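Aldo-keto Reductase, OXIDOREDUCTASE (Salmonella typhimurium, PDB 5T79) binds NADPH and probably reduces aldehydes, among them 3-hydroxybutanal, which it converts to 1,3-butanediol. Local coordinates at residues Lys114-Ser119 / Met150-His155. Numbering follows the deposited sequence.
Sequences KYLIAS and MKALDH
L116 and I117 pack against A152, L153 and H155 in a mostly apolar helix-helix contact on the outer layer of the TIM barrel, where helices 113-127 and 146-158 run side by side. Between them the chain passes through strand 132-137, which pairs in parallel with strand 93-98 before it and 162-168 after it, as in the (beta/alpha)8 barrel of the aldo-keto reductases. The segment axes come within 9.5 Å, at a crossing angle of -28°. A152, the residue facing L116, presents only a methyl, and the two CA atoms stand 6.8 Å apart.

On the barrel side, L116 does the work with one branch: its CD2 lies 4.1 Å from A152 CB and 3.9 Å from L153 CD2. L153 leaves its helix pointing away from helix 113-127, but its CD2 methyl comes round to L116, the two side chains slanting across each other. Beneath them, F135 of strand 132-137 touches both leucines.

On the outer side, I117 extends its long branch, with CD1 anti to CA (chi2 178°), to the imidazole of H155. That methyl sits 3.7 Å from H155 CD2, slanted against the ring, the two side chains crossing at about a right angle. H155 reaches across with CG anti to its backbone N (chi1 176°), and its ring also meets that of H159. Zinc has been seen at H155, though none is bound to this chain.

No hydrogen bond joins the two segments: their contact is van der Waals. H155 meets I117 through a carbon, its NE2 lying 4.2 Å from I117 CD1, which is compatible with zinc binding.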
loop_
_atom_site.group_PDB
_atom_site.type_symbol
_atom_site.label_atom_id
_atom_site.label_comp_id
_atom_site.label_asym_id
_atom_site.label_seq_id
_atom_site.Cartn_x
_atom_site.Cartn_y
_atom_site.Cartn_z
ATOM N N LYS A 114 -20.063 -10.848 8.892
ATOM C CA LYS A 114 -21.086 -10.458 7.908
ATOM C C LYS A 114 -20.505 -9.417 6.945
ATOM O O LYS A 114 -20.587 -9.586 5.731
ATOM C CB LYS A 114 -22.340 -9.916 8.651
ATOM C CG LYS A 114 -23.217 -8.901 7.898
ATOM C CD LYS A 114 -24.123 -9.564 6.900
ATOM C CE LYS A 114 -25.306 -8.691 6.474
ATOM N NZ LYS A 114 -26.142 -9.446 5.496
ATOM N N TYR A 115 -19.908 -8.343 7.476
ATOM C CA TYR A 115 -19.380 -7.297 6.606
ATOM C C TYR A 115 -18.223 -7.806 5.750
ATOM O O TYR A 115 -18.239 -7.551 4.540
ATOM C CB TYR A 115 -18.969 -6.058 7.420
ATOM C CG TYR A 115 -18.215 -4.975 6.670
ATOM C CD1 TYR A 115 -18.682 -4.482 5.444
ATOM C CD2 TYR A 115 -17.112 -4.359 7.237
ATOM C CE1 TYR A 115 -17.986 -3.471 4.759
ATOM C CE2 TYR A 115 -16.452 -3.313 6.597
ATOM C CZ TYR A 115 -16.890 -2.872 5.359
ATOM O OH TYR A 115 -16.155 -1.892 4.740
ATOM N N LEU A 116 -17.231 -8.489 6.349
ATOM C CA LEU A 116 -16.052 -8.955 5.582
ATOM C C LEU A 116 -16.439 -9.916 4.441
ATOM O O LEU A 116 -15.954 -9.747 3.314
ATOM C CB LEU A 116 -15.009 -9.609 6.506
ATOM C CG LEU A 116 -13.892 -8.658 7.011
ATOM C CD1 LEU A 116 -14.450 -7.461 7.769
ATOM C CD2 LEU A 116 -12.896 -9.400 7.942
ATOM N N ILE A 117 -17.313 -10.902 4.720
ATOM C CA ILE A 117 -17.697 -11.856 3.671
ATOM C C ILE A 117 -18.547 -11.147 2.594
ATOM O O ILE A 117 -18.271 -11.322 1.398
ATOM C CB ILE A 117 -18.425 -13.098 4.255
ATOM C CG1 ILE A 117 -17.473 -13.893 5.188
ATOM C CG2 ILE A 117 -18.957 -13.977 3.119
ATOM C CD1 ILE A 117 -18.121 -15.166 5.900
ATOM N N ALA A 118 -19.573 -10.370 3.005
ATOM C CA ALA A 118 -20.417 -9.677 2.011
ATOM C C ALA A 118 -19.569 -8.672 1.195
ATOM O O ALA A 118 -19.755 -8.572 -0.019
ATOM C CB ALA A 118 -21.585 -8.960 2.689
ATOM N N SER A 119 -18.635 -7.959 1.849
ATOM C CA SER A 119 -17.814 -6.973 1.123
ATOM C C SER A 119 -16.865 -7.630 0.145
ATOM O O SER A 119 -16.751 -7.152 -0.978
ATOM C CB SER A 119 -17.028 -6.069 2.059
ATOM O OG SER A 119 -16.399 -5.075 1.261
ATOM N N MET A 150 -10.817 -12.390 12.575
ATOM C CA MET A 150 -9.725 -13.229 12.093
ATOM C C MET A 150 -10.237 -14.540 11.526
ATOM O O MET A 150 -9.685 -15.029 10.525
ATOM C CB MET A 150 -8.691 -13.477 13.200
ATOM C CG MET A 150 -7.961 -12.210 13.647
ATOM S SD MET A 150 -7.022 -11.270 12.397
ATOM C CE MET A 150 -8.146 -9.939 12.080
ATOM N N LYS A 151 -11.275 -15.116 12.157
ATOM C CA LYS A 151 -11.915 -16.336 11.661
ATOM C C LYS A 151 -12.582 -16.071 10.272
ATOM O O LYS A 151 -12.590 -16.981 9.432
ATOM C CB LYS A 151 -12.940 -16.856 12.667
ATOM C CG LYS A 151 -13.464 -18.248 12.314
ATOM C CD LYS A 151 -14.030 -18.965 13.515
ATOM C CE LYS A 151 -12.980 -19.639 14.363
ATOM N NZ LYS A 151 -13.530 -19.978 15.699
ATOM N N ALA A 152 -13.129 -14.842 10.041
ATOM C CA ALA A 152 -13.699 -14.468 8.726
ATOM C C ALA A 152 -12.575 -14.439 7.671
ATOM O O ALA A 152 -12.770 -14.946 6.572
ATOM C CB ALA A 152 -14.405 -13.121 8.790
ATOM N N LEU A 153 -11.376 -13.918 8.029
ATOM C CA LEU A 153 -10.213 -13.923 7.117
ATOM C C LEU A 153 -9.782 -15.368 6.807
ATOM O O LEU A 153 -9.584 -15.712 5.641
ATOM C CB LEU A 153 -9.026 -13.131 7.722
ATOM C CG LEU A 153 -9.262 -11.613 7.918
ATOM C CD1 LEU A 153 -8.008 -10.966 8.507
ATOM C CD2 LEU A 153 -9.620 -10.907 6.562
ATOM N N ASP A 154 -9.616 -16.200 7.850
ATOM C CA ASP A 154 -9.264 -17.624 7.720
ATOM C C ASP A 154 -10.301 -18.345 6.812
ATOM O O ASP A 154 -9.928 -19.085 5.907
ATOM C CB ASP A 154 -9.249 -18.267 9.130
ATOM C CG ASP A 154 -9.037 -19.767 9.109
ATOM O OD1 ASP A 154 -7.925 -20.201 8.757
ATOM O OD2 ASP A 154 -9.983 -20.507 9.462
ATOM N N HIS A 155 -11.605 -18.089 7.040
ATOM C CA HIS A 155 -12.666 -18.695 6.218
ATOM C C HIS A 155 -12.529 -18.336 4.726
ATOM O O HIS A 155 -12.670 -19.216 3.875
ATOM C CB HIS A 155 -14.049 -18.236 6.729
ATOM C CG HIS A 155 -15.190 -18.714 5.894
ATOM N ND1 HIS A 155 -15.633 -20.018 5.960
ATOM C CD2 HIS A 155 -15.950 -18.031 5.006
ATOM C CE1 HIS A 155 -16.651 -20.089 5.118
ATOM N NE2 HIS A 155 -16.883 -18.910 4.530
#